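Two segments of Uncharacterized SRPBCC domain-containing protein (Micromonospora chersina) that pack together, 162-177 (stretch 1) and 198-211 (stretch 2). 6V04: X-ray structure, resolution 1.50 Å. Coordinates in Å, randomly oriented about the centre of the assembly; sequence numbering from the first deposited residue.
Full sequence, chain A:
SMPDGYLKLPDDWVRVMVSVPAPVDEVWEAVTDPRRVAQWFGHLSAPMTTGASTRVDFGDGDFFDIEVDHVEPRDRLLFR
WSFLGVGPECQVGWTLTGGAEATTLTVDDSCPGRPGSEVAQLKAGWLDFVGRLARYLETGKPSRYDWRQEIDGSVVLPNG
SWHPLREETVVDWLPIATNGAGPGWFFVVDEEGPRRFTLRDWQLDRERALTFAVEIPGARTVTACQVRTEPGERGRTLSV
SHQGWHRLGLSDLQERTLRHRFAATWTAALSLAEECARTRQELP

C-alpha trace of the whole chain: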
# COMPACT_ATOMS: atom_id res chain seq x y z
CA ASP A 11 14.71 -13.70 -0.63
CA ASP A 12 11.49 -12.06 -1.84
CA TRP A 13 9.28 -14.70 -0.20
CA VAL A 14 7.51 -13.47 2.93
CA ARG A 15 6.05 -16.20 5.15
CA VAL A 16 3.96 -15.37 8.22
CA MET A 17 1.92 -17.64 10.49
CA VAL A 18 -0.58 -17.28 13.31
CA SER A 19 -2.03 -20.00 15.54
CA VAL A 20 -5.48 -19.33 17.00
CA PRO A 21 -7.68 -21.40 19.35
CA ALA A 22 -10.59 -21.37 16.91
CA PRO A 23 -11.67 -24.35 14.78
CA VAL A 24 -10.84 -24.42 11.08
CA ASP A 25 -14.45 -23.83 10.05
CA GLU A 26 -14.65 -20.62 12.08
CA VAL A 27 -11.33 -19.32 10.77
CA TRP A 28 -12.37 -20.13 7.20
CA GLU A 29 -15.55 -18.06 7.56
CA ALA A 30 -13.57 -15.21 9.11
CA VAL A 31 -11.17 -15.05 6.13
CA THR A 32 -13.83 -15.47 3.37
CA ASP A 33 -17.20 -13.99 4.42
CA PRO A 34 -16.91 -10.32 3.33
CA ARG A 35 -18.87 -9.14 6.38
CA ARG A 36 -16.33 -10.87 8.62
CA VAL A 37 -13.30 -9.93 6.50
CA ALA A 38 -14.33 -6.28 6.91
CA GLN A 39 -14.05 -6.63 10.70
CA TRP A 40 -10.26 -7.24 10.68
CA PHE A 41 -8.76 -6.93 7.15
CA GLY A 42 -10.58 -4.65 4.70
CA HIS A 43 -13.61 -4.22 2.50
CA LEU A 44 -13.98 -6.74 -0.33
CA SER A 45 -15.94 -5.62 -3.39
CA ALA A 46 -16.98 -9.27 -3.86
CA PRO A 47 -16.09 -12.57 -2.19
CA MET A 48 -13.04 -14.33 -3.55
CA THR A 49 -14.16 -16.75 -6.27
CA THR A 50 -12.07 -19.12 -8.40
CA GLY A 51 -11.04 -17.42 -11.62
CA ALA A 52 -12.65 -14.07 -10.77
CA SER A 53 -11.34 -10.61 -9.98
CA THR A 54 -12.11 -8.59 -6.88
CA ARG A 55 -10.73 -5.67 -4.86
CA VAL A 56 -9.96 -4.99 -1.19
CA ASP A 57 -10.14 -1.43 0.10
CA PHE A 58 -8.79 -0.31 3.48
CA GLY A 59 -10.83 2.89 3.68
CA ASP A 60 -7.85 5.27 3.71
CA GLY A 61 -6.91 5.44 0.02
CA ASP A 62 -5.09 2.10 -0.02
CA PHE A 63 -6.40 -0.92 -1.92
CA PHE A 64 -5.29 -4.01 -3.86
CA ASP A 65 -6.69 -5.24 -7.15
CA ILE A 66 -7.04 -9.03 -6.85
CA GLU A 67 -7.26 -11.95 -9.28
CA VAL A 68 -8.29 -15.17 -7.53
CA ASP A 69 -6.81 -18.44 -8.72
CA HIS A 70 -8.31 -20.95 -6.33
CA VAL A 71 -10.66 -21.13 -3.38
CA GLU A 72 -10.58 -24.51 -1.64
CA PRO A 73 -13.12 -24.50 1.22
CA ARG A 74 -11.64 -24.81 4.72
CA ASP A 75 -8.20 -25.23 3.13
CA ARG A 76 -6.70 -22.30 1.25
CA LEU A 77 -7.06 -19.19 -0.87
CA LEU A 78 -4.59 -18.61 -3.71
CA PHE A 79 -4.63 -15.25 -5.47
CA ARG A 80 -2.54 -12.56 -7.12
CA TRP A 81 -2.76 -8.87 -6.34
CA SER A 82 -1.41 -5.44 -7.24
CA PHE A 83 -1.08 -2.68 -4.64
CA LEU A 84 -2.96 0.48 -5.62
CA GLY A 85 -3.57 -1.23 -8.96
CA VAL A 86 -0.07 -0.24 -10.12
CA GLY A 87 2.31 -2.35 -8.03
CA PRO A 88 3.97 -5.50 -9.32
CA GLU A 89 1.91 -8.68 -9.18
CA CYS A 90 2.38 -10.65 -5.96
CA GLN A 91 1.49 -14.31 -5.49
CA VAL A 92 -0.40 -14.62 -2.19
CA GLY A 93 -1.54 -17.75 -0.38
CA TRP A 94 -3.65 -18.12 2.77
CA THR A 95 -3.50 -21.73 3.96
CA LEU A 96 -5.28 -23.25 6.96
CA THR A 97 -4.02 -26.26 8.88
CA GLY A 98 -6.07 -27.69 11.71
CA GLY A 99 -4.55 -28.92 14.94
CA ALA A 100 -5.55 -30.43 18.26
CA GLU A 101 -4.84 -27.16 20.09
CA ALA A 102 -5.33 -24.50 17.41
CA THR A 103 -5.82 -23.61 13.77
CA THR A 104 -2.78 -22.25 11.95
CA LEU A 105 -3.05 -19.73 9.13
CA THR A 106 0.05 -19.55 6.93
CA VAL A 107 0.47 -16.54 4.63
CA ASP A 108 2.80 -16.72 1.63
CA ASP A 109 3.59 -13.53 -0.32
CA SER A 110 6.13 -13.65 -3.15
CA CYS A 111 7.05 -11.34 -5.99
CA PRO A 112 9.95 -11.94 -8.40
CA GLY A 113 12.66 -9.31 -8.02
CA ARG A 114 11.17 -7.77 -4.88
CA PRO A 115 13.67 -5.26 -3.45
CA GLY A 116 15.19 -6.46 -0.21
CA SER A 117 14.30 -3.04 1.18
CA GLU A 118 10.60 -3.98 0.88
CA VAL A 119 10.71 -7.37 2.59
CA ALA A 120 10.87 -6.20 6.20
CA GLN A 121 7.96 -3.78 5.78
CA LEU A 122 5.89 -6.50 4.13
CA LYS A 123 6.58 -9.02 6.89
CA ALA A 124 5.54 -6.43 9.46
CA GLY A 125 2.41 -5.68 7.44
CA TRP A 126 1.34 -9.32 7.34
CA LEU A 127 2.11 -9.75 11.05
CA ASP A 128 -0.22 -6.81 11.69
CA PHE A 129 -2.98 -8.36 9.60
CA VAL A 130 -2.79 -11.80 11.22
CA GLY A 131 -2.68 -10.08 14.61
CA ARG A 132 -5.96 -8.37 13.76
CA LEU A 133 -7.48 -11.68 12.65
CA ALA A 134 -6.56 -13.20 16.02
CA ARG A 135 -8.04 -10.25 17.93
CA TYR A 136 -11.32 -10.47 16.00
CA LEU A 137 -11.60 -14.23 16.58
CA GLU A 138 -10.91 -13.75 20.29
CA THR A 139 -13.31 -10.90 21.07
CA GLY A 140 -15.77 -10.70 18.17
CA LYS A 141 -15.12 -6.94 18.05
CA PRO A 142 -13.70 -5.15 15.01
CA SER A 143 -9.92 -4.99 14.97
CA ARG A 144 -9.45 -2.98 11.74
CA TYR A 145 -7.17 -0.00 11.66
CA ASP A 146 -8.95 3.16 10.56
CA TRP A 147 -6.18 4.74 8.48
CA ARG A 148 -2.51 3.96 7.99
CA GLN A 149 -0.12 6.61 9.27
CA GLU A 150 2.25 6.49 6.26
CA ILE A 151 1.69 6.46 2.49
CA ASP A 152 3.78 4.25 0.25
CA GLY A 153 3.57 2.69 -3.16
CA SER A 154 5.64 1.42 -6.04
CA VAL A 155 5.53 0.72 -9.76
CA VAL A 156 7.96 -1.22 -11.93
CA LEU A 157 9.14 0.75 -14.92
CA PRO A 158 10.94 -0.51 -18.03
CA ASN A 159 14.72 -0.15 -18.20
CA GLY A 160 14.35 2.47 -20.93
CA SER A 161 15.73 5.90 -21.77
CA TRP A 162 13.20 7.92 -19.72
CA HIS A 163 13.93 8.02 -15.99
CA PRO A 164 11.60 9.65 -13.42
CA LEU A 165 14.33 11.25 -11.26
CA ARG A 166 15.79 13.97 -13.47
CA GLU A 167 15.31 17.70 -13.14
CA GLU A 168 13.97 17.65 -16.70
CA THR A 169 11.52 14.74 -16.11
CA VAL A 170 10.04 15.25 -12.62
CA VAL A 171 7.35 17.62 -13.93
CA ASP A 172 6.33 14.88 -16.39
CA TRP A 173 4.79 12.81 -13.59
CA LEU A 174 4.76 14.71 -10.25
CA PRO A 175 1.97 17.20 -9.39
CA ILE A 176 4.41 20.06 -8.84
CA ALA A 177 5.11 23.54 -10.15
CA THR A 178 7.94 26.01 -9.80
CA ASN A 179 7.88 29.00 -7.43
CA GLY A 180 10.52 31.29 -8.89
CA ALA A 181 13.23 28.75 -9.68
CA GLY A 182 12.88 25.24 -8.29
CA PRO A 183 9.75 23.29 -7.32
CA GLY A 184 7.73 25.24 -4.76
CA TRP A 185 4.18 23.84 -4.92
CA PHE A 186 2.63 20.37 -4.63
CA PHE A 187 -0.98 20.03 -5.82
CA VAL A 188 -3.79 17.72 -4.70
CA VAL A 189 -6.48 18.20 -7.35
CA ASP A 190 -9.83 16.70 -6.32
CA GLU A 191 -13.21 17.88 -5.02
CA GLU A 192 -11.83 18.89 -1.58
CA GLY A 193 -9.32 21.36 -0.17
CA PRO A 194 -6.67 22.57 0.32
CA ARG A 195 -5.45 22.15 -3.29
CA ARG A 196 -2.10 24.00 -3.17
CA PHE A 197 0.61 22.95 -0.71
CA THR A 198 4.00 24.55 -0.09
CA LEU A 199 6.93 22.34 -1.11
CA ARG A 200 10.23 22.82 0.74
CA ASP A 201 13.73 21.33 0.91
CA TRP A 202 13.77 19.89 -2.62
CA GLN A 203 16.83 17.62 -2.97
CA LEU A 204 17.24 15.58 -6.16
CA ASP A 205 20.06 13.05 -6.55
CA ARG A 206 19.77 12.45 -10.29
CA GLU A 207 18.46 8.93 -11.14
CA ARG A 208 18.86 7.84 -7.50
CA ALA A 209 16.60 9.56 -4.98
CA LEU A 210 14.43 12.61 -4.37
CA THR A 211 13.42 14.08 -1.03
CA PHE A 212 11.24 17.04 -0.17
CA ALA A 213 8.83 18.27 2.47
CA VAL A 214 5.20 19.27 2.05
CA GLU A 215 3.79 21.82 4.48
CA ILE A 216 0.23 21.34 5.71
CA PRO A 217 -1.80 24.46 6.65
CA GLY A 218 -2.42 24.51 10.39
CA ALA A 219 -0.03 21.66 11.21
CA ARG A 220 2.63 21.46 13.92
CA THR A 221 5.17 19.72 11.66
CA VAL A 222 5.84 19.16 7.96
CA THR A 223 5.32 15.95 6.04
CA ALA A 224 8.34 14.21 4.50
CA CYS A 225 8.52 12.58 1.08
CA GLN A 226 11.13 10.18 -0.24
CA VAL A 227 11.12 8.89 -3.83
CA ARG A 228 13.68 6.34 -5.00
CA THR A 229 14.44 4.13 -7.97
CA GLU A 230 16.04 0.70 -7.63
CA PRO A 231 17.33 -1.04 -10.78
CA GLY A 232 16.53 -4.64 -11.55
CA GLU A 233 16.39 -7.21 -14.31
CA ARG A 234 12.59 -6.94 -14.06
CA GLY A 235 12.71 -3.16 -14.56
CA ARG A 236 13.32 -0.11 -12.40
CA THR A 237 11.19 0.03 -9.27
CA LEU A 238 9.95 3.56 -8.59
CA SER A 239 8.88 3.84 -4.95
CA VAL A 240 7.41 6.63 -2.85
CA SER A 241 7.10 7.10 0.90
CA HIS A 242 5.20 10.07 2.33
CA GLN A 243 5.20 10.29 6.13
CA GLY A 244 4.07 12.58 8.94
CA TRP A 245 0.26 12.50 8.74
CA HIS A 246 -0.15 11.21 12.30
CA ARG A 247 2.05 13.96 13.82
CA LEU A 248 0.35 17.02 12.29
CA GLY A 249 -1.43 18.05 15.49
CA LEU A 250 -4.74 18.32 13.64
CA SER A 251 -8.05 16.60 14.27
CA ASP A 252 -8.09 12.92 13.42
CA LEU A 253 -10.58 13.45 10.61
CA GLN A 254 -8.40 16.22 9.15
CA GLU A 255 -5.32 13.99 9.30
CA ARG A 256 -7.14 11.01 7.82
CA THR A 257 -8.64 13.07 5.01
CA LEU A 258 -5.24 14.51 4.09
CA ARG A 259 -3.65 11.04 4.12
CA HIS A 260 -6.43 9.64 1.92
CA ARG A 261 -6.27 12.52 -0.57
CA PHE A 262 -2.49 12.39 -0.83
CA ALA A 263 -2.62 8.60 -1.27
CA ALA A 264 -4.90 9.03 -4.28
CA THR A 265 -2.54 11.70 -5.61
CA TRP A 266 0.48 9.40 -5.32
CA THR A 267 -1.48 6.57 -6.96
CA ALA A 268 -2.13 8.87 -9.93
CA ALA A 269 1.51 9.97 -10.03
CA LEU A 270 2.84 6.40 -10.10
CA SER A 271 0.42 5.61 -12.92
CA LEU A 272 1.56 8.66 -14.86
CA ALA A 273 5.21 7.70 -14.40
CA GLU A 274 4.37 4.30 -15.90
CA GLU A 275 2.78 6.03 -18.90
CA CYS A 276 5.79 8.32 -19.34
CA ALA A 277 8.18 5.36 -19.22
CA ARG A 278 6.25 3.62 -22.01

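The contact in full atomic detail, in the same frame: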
# COMPACT_ATOMS: atom_id res chain seq x y z
N TRP A 162 13.81 6.97 -20.64
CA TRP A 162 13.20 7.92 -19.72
C TRP A 162 13.38 7.42 -18.30
O TRP A 162 13.13 6.25 -18.01
CB TRP A 162 11.71 8.10 -20.02
CG TRP A 162 11.01 9.16 -19.17
CD1 TRP A 162 10.90 10.49 -19.45
CD2 TRP A 162 10.31 8.95 -17.94
NE1 TRP A 162 10.18 11.13 -18.46
CE2 TRP A 162 9.80 10.21 -17.52
CE3 TRP A 162 10.05 7.83 -17.14
CZ2 TRP A 162 9.07 10.37 -16.34
CZ3 TRP A 162 9.32 8.00 -15.97
CH2 TRP A 162 8.84 9.26 -15.58
N HIS A 163 13.81 8.32 -17.41
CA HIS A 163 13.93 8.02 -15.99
C HIS A 163 13.18 9.07 -15.20
O HIS A 163 13.24 10.26 -15.55
CB HIS A 163 15.42 7.98 -15.58
CG HIS A 163 15.66 7.36 -14.24
ND1 HIS A 163 15.27 7.95 -13.06
CD2 HIS A 163 16.30 6.22 -13.90
CE1 HIS A 163 15.62 7.18 -12.05
NE2 HIS A 163 16.26 6.12 -12.53
N PRO A 164 12.47 8.68 -14.13
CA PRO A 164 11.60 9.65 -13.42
C PRO A 164 12.35 10.65 -12.55
O PRO A 164 11.74 11.65 -12.13
CB PRO A 164 10.71 8.75 -12.55
CG PRO A 164 11.55 7.50 -12.36
CD PRO A 164 12.21 7.30 -13.67
N LEU A 165 13.63 10.42 -12.22
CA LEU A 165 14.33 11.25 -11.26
C LEU A 165 15.39 12.10 -11.93
O LEU A 165 16.60 11.97 -11.66
CB LEU A 165 14.92 10.39 -10.13
CG LEU A 165 13.87 9.63 -9.32
CD1 LEU A 165 14.51 8.89 -8.16
CD2 LEU A 165 12.78 10.59 -8.81
N ARG A 166 14.94 12.99 -12.81
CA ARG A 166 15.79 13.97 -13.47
C ARG A 166 15.12 15.33 -13.35
O ARG A 166 13.89 15.42 -13.36
CB ARG A 166 15.99 13.65 -14.94
CG ARG A 166 16.67 12.31 -15.21
CD ARG A 166 16.56 11.98 -16.67
NE ARG A 166 17.24 10.72 -17.02
CZ ARG A 166 16.95 9.99 -18.09
NH1 ARG A 166 16.01 10.40 -18.93
NH2 ARG A 166 17.60 8.86 -18.31
N GLU A 167 15.93 16.38 -13.25
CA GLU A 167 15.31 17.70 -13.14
C GLU A 167 14.39 17.95 -14.32
O GLU A 167 13.33 18.57 -14.16
CB GLU A 167 16.37 18.80 -13.05
CG GLU A 167 16.95 18.99 -11.64
CD GLU A 167 15.91 19.41 -10.60
OE1 GLU A 167 14.75 19.70 -10.97
OE2 GLU A 167 16.27 19.46 -9.40
N GLU A 168 14.74 17.43 -15.49
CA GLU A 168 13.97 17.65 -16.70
C GLU A 168 12.83 16.65 -16.90
O GLU A 168 12.10 16.78 -17.89
CB GLU A 168 14.90 17.65 -17.92
CG GLU A 168 15.46 16.29 -18.33
CD GLU A 168 16.80 15.96 -17.70
OE1 GLU A 168 17.18 16.60 -16.69
OE2 GLU A 168 17.49 15.06 -18.22
N THR A 169 12.66 15.66 -16.01
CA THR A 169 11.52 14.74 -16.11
C THR A 169 10.56 14.77 -14.93
O THR A 169 9.46 14.22 -15.05
CB THR A 169 11.99 13.28 -16.29
OG1 THR A 169 12.78 12.88 -15.17
CG2 THR A 169 12.80 13.12 -17.57
N VAL A 170 10.93 15.35 -13.78
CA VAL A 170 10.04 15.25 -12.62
C VAL A 170 8.69 15.89 -12.89
O VAL A 170 7.66 15.40 -12.40
CB VAL A 170 10.71 15.84 -11.36
CG1 VAL A 170 11.78 14.89 -10.83
CG2 VAL A 170 11.27 17.24 -11.63
N VAL A 171 8.64 16.98 -13.67
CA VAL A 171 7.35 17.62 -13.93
C VAL A 171 6.49 16.76 -14.85
O VAL A 171 5.27 16.97 -14.93
CB VAL A 171 7.54 19.03 -14.50
CG1 VAL A 171 6.19 19.67 -14.79
CG2 VAL A 171 8.35 19.90 -13.53
N ASP A 172 7.09 15.79 -15.54
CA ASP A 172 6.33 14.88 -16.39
C ASP A 172 5.33 14.04 -15.60
O ASP A 172 4.31 13.63 -16.15
CB ASP A 172 7.27 13.93 -17.15
CG ASP A 172 8.15 14.63 -18.19
OD1 ASP A 172 7.86 15.78 -18.58
OD2 ASP A 172 9.14 14.00 -18.64
N TRP A 173 5.62 13.74 -14.33
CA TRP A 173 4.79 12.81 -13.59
C TRP A 173 4.41 13.26 -12.18
O TRP A 173 3.44 12.72 -11.62
CB TRP A 173 5.48 11.43 -13.51
CG TRP A 173 6.71 11.38 -12.66
CD1 TRP A 173 7.97 11.82 -12.99
CD2 TRP A 173 6.80 10.86 -11.33
NE1 TRP A 173 8.83 11.61 -11.94
CE2 TRP A 173 8.13 11.03 -10.91
CE3 TRP A 173 5.88 10.27 -10.45
CZ2 TRP A 173 8.57 10.62 -9.65
CZ3 TRP A 173 6.31 9.87 -9.22
CH2 TRP A 173 7.65 10.05 -8.82
N LEU A 174 5.12 14.24 -11.58
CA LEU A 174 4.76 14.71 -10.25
C LEU A 174 3.83 15.91 -10.34
O LEU A 174 3.97 16.73 -11.25
CB LEU A 174 6.00 15.10 -9.46
CG LEU A 174 6.83 13.93 -8.95
CD1 LEU A 174 8.21 14.38 -8.51
CD2 LEU A 174 6.12 13.24 -7.80
N PRO A 175 2.91 16.05 -9.39
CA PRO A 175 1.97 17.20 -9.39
C PRO A 175 2.58 18.44 -8.76
O PRO A 175 2.15 18.92 -7.71
CB PRO A 175 0.80 16.65 -8.58
CG PRO A 175 1.47 15.79 -7.56
CD PRO A 175 2.62 15.13 -8.29
N ILE A 176 3.62 18.97 -9.40
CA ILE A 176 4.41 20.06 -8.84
C ILE A 176 4.50 21.21 -9.83
O ILE A 176 4.31 21.04 -11.04
CB ILE A 176 5.82 19.58 -8.42
CG1 ILE A 176 6.57 19.01 -9.63
CG2 ILE A 176 5.70 18.53 -7.33
CD1 ILE A 176 8.02 18.63 -9.34
N ALA A 177 4.81 22.39 -9.31
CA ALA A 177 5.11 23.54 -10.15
C ALA A 177 6.19 24.38 -9.49
O ALA A 177 6.40 24.31 -8.27
CB ALA A 177 3.86 24.39 -10.41
N THR A 198 2.62 24.08 0.02
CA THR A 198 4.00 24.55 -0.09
C THR A 198 4.98 23.37 -0.06
O THR A 198 4.93 22.53 0.85
CB THR A 198 4.32 25.51 1.04
OG1 THR A 198 3.45 26.65 0.96
CG2 THR A 198 5.76 25.97 0.94
N LEU A 199 5.89 23.35 -1.01
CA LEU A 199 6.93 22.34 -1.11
C LEU A 199 8.24 22.98 -0.69
O LEU A 199 8.56 24.10 -1.13
CB LEU A 199 7.01 21.80 -2.54
CG LEU A 199 7.89 20.59 -2.80
CD1 LEU A 199 7.42 19.82 -4.01
CD2 LEU A 199 9.33 21.04 -2.99
N ARG A 200 8.99 22.30 0.19
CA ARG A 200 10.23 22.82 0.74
C ARG A 200 11.32 21.76 0.65
O ARG A 200 11.05 20.56 0.56
CB ARG A 200 10.10 23.23 2.21
CG ARG A 200 9.02 24.25 2.51
CD ARG A 200 9.35 25.64 1.97
NE ARG A 200 8.91 26.69 2.89
CZ ARG A 200 8.60 27.94 2.54
NH1 ARG A 200 8.67 28.32 1.27
NH2 ARG A 200 8.21 28.81 3.46
N ASP A 201 12.57 22.22 0.75
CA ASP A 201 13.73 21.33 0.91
C ASP A 201 13.84 20.31 -0.23
O ASP A 201 14.20 19.15 -0.02
CB ASP A 201 13.69 20.63 2.26
CG ASP A 201 13.75 21.61 3.43
OD1 ASP A 201 14.43 22.64 3.29
OD2 ASP A 201 13.11 21.35 4.46
N TRP A 202 13.59 20.76 -1.45
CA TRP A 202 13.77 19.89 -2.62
C TRP A 202 15.23 19.48 -2.76
O TRP A 202 16.11 20.33 -2.83
CB TRP A 202 13.31 20.63 -3.87
CG TRP A 202 13.49 19.92 -5.19
CD1 TRP A 202 14.58 19.96 -6.00
CD2 TRP A 202 12.53 19.09 -5.85
NE1 TRP A 202 14.37 19.19 -7.12
CE2 TRP A 202 13.11 18.64 -7.05
CE3 TRP A 202 11.23 18.66 -5.53
CZ2 TRP A 202 12.44 17.83 -7.94
CZ3 TRP A 202 10.57 17.85 -6.42
CH2 TRP A 202 11.17 17.43 -7.61
N GLN A 203 15.48 18.16 -2.79
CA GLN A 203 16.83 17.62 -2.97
C GLN A 203 16.75 16.45 -3.94
O GLN A 203 16.23 15.39 -3.58
CB GLN A 203 17.45 17.18 -1.64
CG GLN A 203 17.65 18.30 -0.62
CD GLN A 203 18.62 19.37 -1.08
OE1 GLN A 203 19.50 19.12 -1.90
NE2 GLN A 203 18.47 20.57 -0.54
N LEU A 204 17.28 16.63 -5.14
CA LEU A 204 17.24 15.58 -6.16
C LEU A 204 18.65 15.07 -6.40
O LEU A 204 19.54 15.84 -6.75
CB LEU A 204 16.62 16.10 -7.45
CG LEU A 204 16.63 15.14 -8.64
CD1 LEU A 204 15.89 13.85 -8.30
CD2 LEU A 204 16.01 15.80 -9.86
N ASP A 205 18.84 13.76 -6.18
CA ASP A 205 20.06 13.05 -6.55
C ASP A 205 19.73 12.32 -7.85
O ASP A 205 19.00 11.33 -7.84
CB ASP A 205 20.48 12.09 -5.43
CG ASP A 205 21.83 11.44 -5.67
OD1 ASP A 205 22.56 11.83 -6.61
OD2 ASP A 205 22.17 10.54 -4.88
N ARG A 206 20.22 12.87 -8.97
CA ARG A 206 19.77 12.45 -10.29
C ARG A 206 19.80 10.93 -10.46
O ARG A 206 20.82 10.28 -10.21
CB ARG A 206 20.65 13.12 -11.35
CG ARG A 206 20.25 12.82 -12.79
CD ARG A 206 21.08 13.58 -13.77
NE ARG A 206 20.71 13.29 -15.15
CZ ARG A 206 19.87 14.02 -15.87
NH1 ARG A 206 19.31 15.11 -15.35
NH2 ARG A 206 19.59 13.68 -17.12
N GLU A 207 18.65 10.37 -10.86
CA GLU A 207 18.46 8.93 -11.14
C GLU A 207 18.75 8.04 -9.94
O GLU A 207 19.07 6.85 -10.10
CB GLU A 207 19.27 8.49 -12.37
CG GLU A 207 18.75 9.14 -13.65
CD GLU A 207 19.39 8.61 -14.92
OE1 GLU A 207 20.17 7.63 -14.87
OE2 GLU A 207 19.13 9.22 -15.99
N ARG A 208 18.63 8.58 -8.73
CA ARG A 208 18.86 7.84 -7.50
C ARG A 208 17.72 8.05 -6.50
O ARG A 208 17.03 7.10 -6.11
CB ARG A 208 20.19 8.25 -6.86
CG ARG A 208 21.45 8.04 -7.73
CD ARG A 208 21.81 6.58 -7.86
NE ARG A 208 23.04 6.37 -8.63
CZ ARG A 208 23.10 6.24 -9.95
NH1 ARG A 208 21.99 6.30 -10.68
NH2 ARG A 208 24.27 6.03 -10.53
N ALA A 209 17.50 9.30 -6.09
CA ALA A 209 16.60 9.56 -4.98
C ALA A 209 16.19 11.02 -4.99
O ALA A 209 16.94 11.88 -5.46
CB ALA A 209 17.25 9.20 -3.64
N LEU A 210 15.01 11.28 -4.46
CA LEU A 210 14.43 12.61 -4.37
C LEU A 210 13.78 12.74 -3.01
O LEU A 210 13.00 11.87 -2.62
CB LEU A 210 13.40 12.83 -5.49
CG LEU A 210 12.45 14.02 -5.33
CD1 LEU A 210 13.23 15.33 -5.38
CD2 LEU A 210 11.40 13.97 -6.42
N THR A 211 14.11 13.80 -2.28
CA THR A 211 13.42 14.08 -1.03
C THR A 211 12.90 15.50 -1.05
O THR A 211 13.48 16.40 -1.67
CB THR A 211 14.31 13.86 0.20
OG1 THR A 211 15.45 14.72 0.16
CG2 THR A 211 14.80 12.43 0.25

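How do the backbones meet? Stretch 2 is a hairpin, its strands 198-205 and 209-211 joined by a tight turn, and stretch 1 winds past it as mostly irregular chain. They come closest at the turn, where Glu207 N donates to Leu165 O (2.7 Å), the one backbone-to-backbone hydrogen bond between them.

Which bumps fill which hollows? Leu165 points toward the hairpin and nestles among Leu204, Leu210 and the turn backbone: its CB lies 4.0 Å from Leu204 CD1, its CD2 4.1 Å from Leu210 CB. Leu204 reaches back, its CD2 3.4 Å from Glu167 N, which is buried without a partner.

What does Trp202 rest against? Its indole meets Val170, Leu174 and Ile176, with Ile176 CD1 3.8 Å from Trp202 CH2. The polar edge is satisfied too: Trp202 NE1 donates to Glu167 OE2 at 3.0 Å.

How are the charges arranged around the turn? Arg166 and Glu207 form a salt bridge, NE to OE2 at 2.6 Å, while Arg206 grips Glu168 with both terminal nitrogens, NH1 to OE1 at 2.9 Å and NH2 to OE2 at 2.7 Å. These carboxylates offset the closeness of the two arginines. Glu207 also lays its CG over the face of His163, 3.7 Å from the ring centroid, a CH-pi contact.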